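Local coordinates for arginase (RocF) (Helicobacter pylori, PDB 4G3H), which probably hydrolyses L-arginine to L-ornithine and urea, using two manganese ions bound in each subunit, at residues I2-E7 with K75-K80; A92-I97 with G138-R143. One frame throughout, in Å; residues are numbered along the deposited sequence.

Contact 1 of 2, residues I2-E7 with K75-K80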
loop_
_atom_site.group_PDB
_atom_site.type_symbol
_atom_site.label_atom_id
_atom_site.label_comp_id
_atom_site.label_asym_id
_atom_site.label_seq_id
_atom_site.Cartn_x
_atom_site.Cartn_y
_atom_site.Cartn_z
ATOM N N ILE A 2 -1.670 -16.100 1.436
ATOM C CA ILE A 2 -0.798 -15.772 2.560
ATOM C C ILE A 2 -1.223 -14.429 3.162
ATOM O O ILE A 2 -1.371 -13.437 2.446
ATOM C CB ILE A 2 0.694 -15.623 2.123
ATOM C CG1 ILE A 2 1.169 -16.868 1.363
ATOM C CG2 ILE A 2 1.569 -15.386 3.353
ATOM C CD1 ILE A 2 1.187 -18.133 2.192
ATOM N N LEU A 3 -1.421 -14.398 4.474
ATOM C CA LEU A 3 -1.789 -13.163 5.144
ATOM C C LEU A 3 -0.565 -12.662 5.901
ATOM O O LEU A 3 -0.071 -13.334 6.814
ATOM C CB LEU A 3 -2.946 -13.388 6.121
ATOM C CG LEU A 3 -3.290 -12.176 7.011
ATOM C CD1 LEU A 3 -3.723 -10.984 6.164
ATOM C CD2 LEU A 3 -4.395 -12.556 7.987
ATOM N N VAL A 4 -0.072 -11.491 5.504
ATOM C CA VAL A 4 1.096 -10.889 6.140
ATOM C C VAL A 4 0.641 -9.747 7.038
ATOM O O VAL A 4 -0.074 -8.846 6.598
ATOM C CB VAL A 4 2.096 -10.335 5.091
ATOM C CG1 VAL A 4 3.320 -9.766 5.797
ATOM C CG2 VAL A 4 2.510 -11.440 4.114
ATOM N N GLY A 5 1.039 -9.799 8.302
ATOM C CA GLY A 5 0.665 -8.756 9.239
ATOM C C GLY A 5 1.904 -8.046 9.759
ATOM O O GLY A 5 2.764 -8.668 10.380
ATOM N N LEU A 6 2.006 -6.750 9.489
ATOM C CA LEU A 6 3.151 -5.960 9.945
ATOM C C LEU A 6 2.937 -5.487 11.382
ATOM O O LEU A 6 1.820 -5.144 11.778
ATOM C CB LEU A 6 3.355 -4.743 9.039
ATOM C CG LEU A 6 4.051 -4.872 7.670
ATOM C CD1 LEU A 6 5.494 -4.437 7.782
ATOM C CD2 LEU A 6 3.949 -6.292 7.145
ATOM N N GLU A 7 4.016 -5.474 12.155
ATOM C CA GLU A 7 3.961 -5.033 13.539
ATOM C C GLU A 7 5.306 -4.413 13.896
ATOM O O GLU A 7 6.360 -4.968 13.565
ATOM C CB GLU A 7 3.655 -6.220 14.465
ATOM C CG GLU A 7 3.554 -5.848 15.938
ATOM C CD GLU A 7 3.217 -7.032 16.826
ATOM O OE1 GLU A 7 3.291 -6.882 18.064
ATOM O OE2 GLU A 7 2.876 -8.111 16.290
ATOM N N LYS A 75 10.742 -10.783 0.904
ATOM C CA LYS A 75 11.147 -11.494 -0.305
ATOM C C LYS A 75 10.736 -12.952 -0.157
ATOM O O LYS A 75 10.270 -13.569 -1.111
ATOM C CB LYS A 75 12.658 -11.406 -0.532
ATOM C CG LYS A 75 13.152 -10.024 -0.905
ATOM C CD LYS A 75 14.591 -10.065 -1.421
ATOM C CE LYS A 75 14.695 -10.886 -2.703
ATOM N NZ LYS A 75 16.057 -10.831 -3.307
ATOM N N GLU A 76 10.903 -13.499 1.045
ATOM C CA GLU A 76 10.514 -14.885 1.304
ATOM C C GLU A 76 9.035 -15.066 0.993
ATOM O O GLU A 76 8.625 -16.079 0.430
ATOM C CB GLU A 76 10.761 -15.259 2.767
ATOM C CG GLU A 76 12.224 -15.346 3.156
ATOM C CD GLU A 76 12.423 -15.797 4.597
ATOM O OE1 GLU A 76 13.589 -15.939 5.020
ATOM O OE2 GLU A 76 11.417 -16.011 5.308
ATOM N N VAL A 77 8.230 -14.077 1.371
ATOM C CA VAL A 77 6.797 -14.139 1.112
ATOM C C VAL A 77 6.511 -14.058 -0.386
ATOM O O VAL A 77 5.789 -14.888 -0.935
ATOM C CB VAL A 77 6.044 -12.982 1.827
ATOM C CG1 VAL A 77 4.588 -12.937 1.356
ATOM C CG2 VAL A 77 6.113 -13.169 3.341
ATOM N N PHE A 78 7.096 -13.070 -1.055
ATOM C CA PHE A 78 6.845 -12.891 -2.479
ATOM C C PHE A 78 7.409 -13.992 -3.373
ATOM O O PHE A 78 7.038 -14.095 -4.543
ATOM C CB PHE A 78 7.358 -11.525 -2.935
ATOM C CG PHE A 78 6.591 -10.365 -2.354
ATOM C CD1 PHE A 78 5.196 -10.355 -2.372
ATOM C CD2 PHE A 78 7.263 -9.274 -1.807
ATOM C CE1 PHE A 78 4.475 -9.269 -1.851
ATOM C CE2 PHE A 78 6.552 -8.183 -1.286
ATOM C CZ PHE A 78 5.154 -8.182 -1.308
ATOM N N GLU A 79 8.295 -14.818 -2.825
ATOM C CA GLU A 79 8.881 -15.907 -3.596
ATOM C C GLU A 79 7.963 -17.127 -3.651
ATOM O O GLU A 79 8.148 -18.010 -4.487
ATOM C CB GLU A 79 10.246 -16.289 -3.022
ATOM C CG GLU A 79 11.333 -15.274 -3.352
ATOM C CD GLU A 79 12.651 -15.568 -2.663
ATOM O OE1 GLU A 79 13.632 -14.838 -2.925
ATOM O OE2 GLU A 79 12.707 -16.521 -1.858
ATOM N N LYS A 80 6.977 -17.176 -2.759
ATOM C CA LYS A 80 6.019 -18.282 -2.742
ATOM C C LYS A 80 5.008 -18.028 -3.857
ATOM O O LYS A 80 4.822 -16.887 -4.280
ATOM C CB LYS A 80 5.286 -18.348 -1.400
ATOM C CG LYS A 80 6.187 -18.525 -0.196
ATOM C CD LYS A 80 5.373 -18.773 1.069
ATOM C CE LYS A 80 4.592 -20.080 0.974
ATOM N NZ LYS A 80 3.813 -20.391 2.205
#
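Val4 and Val77 meet tip to tip, strand side chain against helix side chain. CG2 of Val4 lies 3.8 Å from CG1 of Val77 and 4.1 Å from CG2 of Val77, so one methyl faces the fork of the other valine. In Val77, CG1 is anti to the backbone N (chi1 171°), which sends this methyl toward the strand. Ile2 adds a looser apolar touch, with its CG2 4.4 Å from the same CG1 of Val77.

Beside these, the side chains of Ile2 and Lys80 cross at about a right angle. CD1 of Ile2 lies 3.5 Å from NZ of Lys80. The lysine chain bends at chi3 (64°), and its end lies against the isoleucine methyl in van der Waals contact. No hydrogen bond joins the two segments.

Helix 59-78 belongs to the beta-alpha-beta crossover from strand 44-50 to strand 84-87. Its C-terminal part packs on the intervening strand 2-8 of the parallel sheet, away from the manganese site. Val77 also touches Pro84 of strand 84-87, and Val4 touches Val48 of strand 44-50. On another side of the helix, Phe78 packs edge-to-face with Phe101 of helix 94-104.

Contact 2 of 2, residues A92-I97 with G138-R143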
loop_
_atom_site.group_PDB
_atom_site.type_symbol
_atom_site.label_atom_id
_atom_site.label_comp_id
_atom_site.label_asym_id
_atom_site.label_seq_id
_atom_site.Cartn_x
_atom_site.Cartn_y
_atom_site.Cartn_z
ATOM N N ALA A 92 3.905 4.049 5.160
ATOM C CA ALA A 92 5.345 4.211 5.004
ATOM C C ALA A 92 6.040 2.866 4.801
ATOM O O ALA A 92 7.078 2.804 4.150
ATOM C CB ALA A 92 5.936 4.931 6.219
ATOM N N ASN A 93 5.461 1.792 5.344
ATOM C CA ASN A 93 6.051 0.455 5.207
ATOM C C ASN A 93 6.000 -0.072 3.776
ATOM O O ASN A 93 6.653 -1.063 3.445
ATOM C CB ASN A 93 5.351 -0.550 6.128
ATOM C CG ASN A 93 5.573 -0.252 7.596
ATOM O OD1 ASN A 93 6.633 0.234 7.986
ATOM N ND2 ASN A 93 4.578 -0.563 8.425
ATOM N N MET A 94 5.216 0.592 2.933
ATOM C CA MET A 94 5.077 0.189 1.542
ATOM C C MET A 94 6.433 0.198 0.832
ATOM O O MET A 94 6.668 -0.595 -0.073
ATOM C CB MET A 94 4.087 1.121 0.828
ATOM C CG MET A 94 3.829 0.804 -0.635
ATOM S SD MET A 94 4.922 1.706 -1.772
ATOM C CE MET A 94 4.355 1.062 -3.372
ATOM N N PHE A 95 7.330 1.084 1.250
ATOM C CA PHE A 95 8.643 1.149 0.615
ATOM C C PHE A 95 9.397 -0.172 0.733
ATOM O O PHE A 95 9.725 -0.800 -0.277
ATOM C CB PHE A 95 9.498 2.263 1.226
ATOM C CG PHE A 95 10.900 2.299 0.688
ATOM C CD1 PHE A 95 11.132 2.568 -0.657
ATOM C CD2 PHE A 95 11.983 2.011 1.510
ATOM C CE1 PHE A 95 12.423 2.544 -1.179
ATOM C CE2 PHE A 95 13.286 1.985 0.996
ATOM C CZ PHE A 95 13.501 2.250 -0.351
ATOM N N GLY A 96 9.678 -0.582 1.967
ATOM C CA GLY A 96 10.396 -1.825 2.187
ATOM C C GLY A 96 9.698 -3.017 1.553
ATOM O O GLY A 96 10.343 -3.884 0.965
ATOM N N ILE A 97 8.376 -3.062 1.661
ATOM C CA ILE A 97 7.605 -4.162 1.089
ATOM C C ILE A 97 7.727 -4.209 -0.442
ATOM O O ILE A 97 7.947 -5.273 -1.033
ATOM C CB ILE A 97 6.100 -4.033 1.458
ATOM C CG1 ILE A 97 5.912 -4.232 2.964
ATOM C CG2 ILE A 97 5.278 -5.056 0.691
ATOM C CD1 ILE A 97 4.517 -3.898 3.453
ATOM N N GLY A 138 7.914 8.489 -3.002
ATOM C CA GLY A 138 8.982 9.413 -3.328
ATOM C C GLY A 138 10.307 8.671 -3.341
ATOM O O GLY A 138 11.228 9.034 -4.073
ATOM N N MET A 139 10.401 7.624 -2.525
ATOM C CA MET A 139 11.612 6.814 -2.435
ATOM C C MET A 139 11.621 5.755 -3.533
ATOM O O MET A 139 12.677 5.389 -4.048
ATOM C CB MET A 139 11.691 6.140 -1.066
ATOM C CG MET A 139 11.703 7.117 0.097
ATOM S SD MET A 139 11.735 6.259 1.673
ATOM C CE MET A 139 13.262 5.387 1.491
ATOM N N VAL A 140 10.440 5.255 -3.881
ATOM C CA VAL A 140 10.335 4.256 -4.935
ATOM C C VAL A 140 10.653 4.917 -6.270
ATOM O O VAL A 140 11.269 4.304 -7.143
ATOM C CB VAL A 140 8.909 3.651 -4.998
ATOM C CG1 VAL A 140 8.693 2.945 -6.330
ATOM C CG2 VAL A 140 8.713 2.665 -3.853
ATOM N N LEU A 141 10.238 6.174 -6.413
ATOM C CA LEU A 141 10.456 6.935 -7.640
ATOM C C LEU A 141 11.778 7.703 -7.671
ATOM O O LEU A 141 12.115 8.326 -8.677
ATOM C CB LEU A 141 9.313 7.920 -7.845
ATOM C CG LEU A 141 7.918 7.348 -8.102
ATOM C CD1 LEU A 141 6.910 8.488 -8.127
ATOM C CD2 LEU A 141 7.906 6.584 -9.420
ATOM N N ASN A 142 12.523 7.668 -6.573
ATOM C CA ASN A 142 13.798 8.375 -6.497
ATOM C C ASN A 142 13.678 9.888 -6.617
ATOM O O ASN A 142 14.548 10.543 -7.189
ATOM C CB ASN A 142 14.765 7.870 -7.566
ATOM C CG ASN A 142 15.664 6.773 -7.055
ATOM O OD1 ASN A 142 15.235 5.633 -6.873
ATOM N ND2 ASN A 142 16.923 7.116 -6.799
ATOM N N ARG A 143 12.597 10.440 -6.082
ATOM C CA ARG A 143 12.383 11.882 -6.105
ATOM C C ARG A 143 12.246 12.348 -4.662
ATOM O O ARG A 143 11.301 13.047 -4.307
ATOM C CB ARG A 143 11.121 12.228 -6.903
ATOM C CG ARG A 143 11.230 11.918 -8.390
ATOM C CD ARG A 143 12.453 12.596 -8.999
ATOM N NE ARG A 143 12.407 14.050 -8.860
ATOM C CZ ARG A 143 11.641 14.854 -9.593
ATOM N NH1 ARG A 143 10.850 14.354 -10.530
ATOM N NH2 ARG A 143 11.661 16.163 -9.379
#
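Met139 lies over one face of the Phe95 ring in a Met-aromatic contact, where helix 94-104 meets helix 136-140 in the alpha/beta fold of the arginase family. CE of Met139 sits 3.5 Å from the ring centroid and 16° off the ring normal, a CH-pi contact. It is displaced toward the rim and comes closest to CE2 of Phe95, at 3.4 Å. SD of Met139 is over the face too, 4.3 Å from the centroid. The bend at chi3 of Met139 (61°) folds the methyl back over the ring. CB of Met139 comes over the same face, beside the CD1–CE1 side of the ring, 3.6 Å from CD1 of Phe95.

Val140 works at the edge: its CG2 lies near the ring plane, 4.0 Å from CD1 of Phe95, and the two side chains lie alongside, pointing opposite ways. Face and edge of one ring are thus met by consecutive residues of helix 136-140.

Further out, Leu162 of helix 153-163 touches both Phe95 and Met139, and Trp159 of that helix also packs on Met139. Tyr62 of helix 59-78 touches Phe95. Helix 136-140 closes in a Schellman motif: Asn142 has positive phi, Arg143 N is hydrogen-bonded to Gly138 O, and Asn142 N makes a weak bond to Met139 O.

On the side nearer the metal site, the side chain of Met94 is about 8 Å from a bound manganese ion and about 7 Å from the side chain of the manganese ligand Asp120. SD of Met94 touches CG2 of Val140, the methyl at the phenylalanine edge, at 4.4 Å.

In the fold
The two contacts follow one another along the chain: both segments of contact 1 precede those of contact 2. Their centres are about 17 Å apart. Strand 84-87 comes between them in sequence, and lies next to strand 2-8 in the parallel sheet. Helices 59-78 and 94-104 link the contacts directly: CE2 of Phe78 approaches O of Ile97 at 3.2 Å. Strand 2-8 also meets segment 92-97 directly, with CD1 of Leu6 4.0 Å from ND2 of Asn93. Contact 1 joins a helix to the sheet, whereas contact 2 joins two helices nearer the manganese ions. Packing therefore continues from the sheet to the surroundings of the metal site.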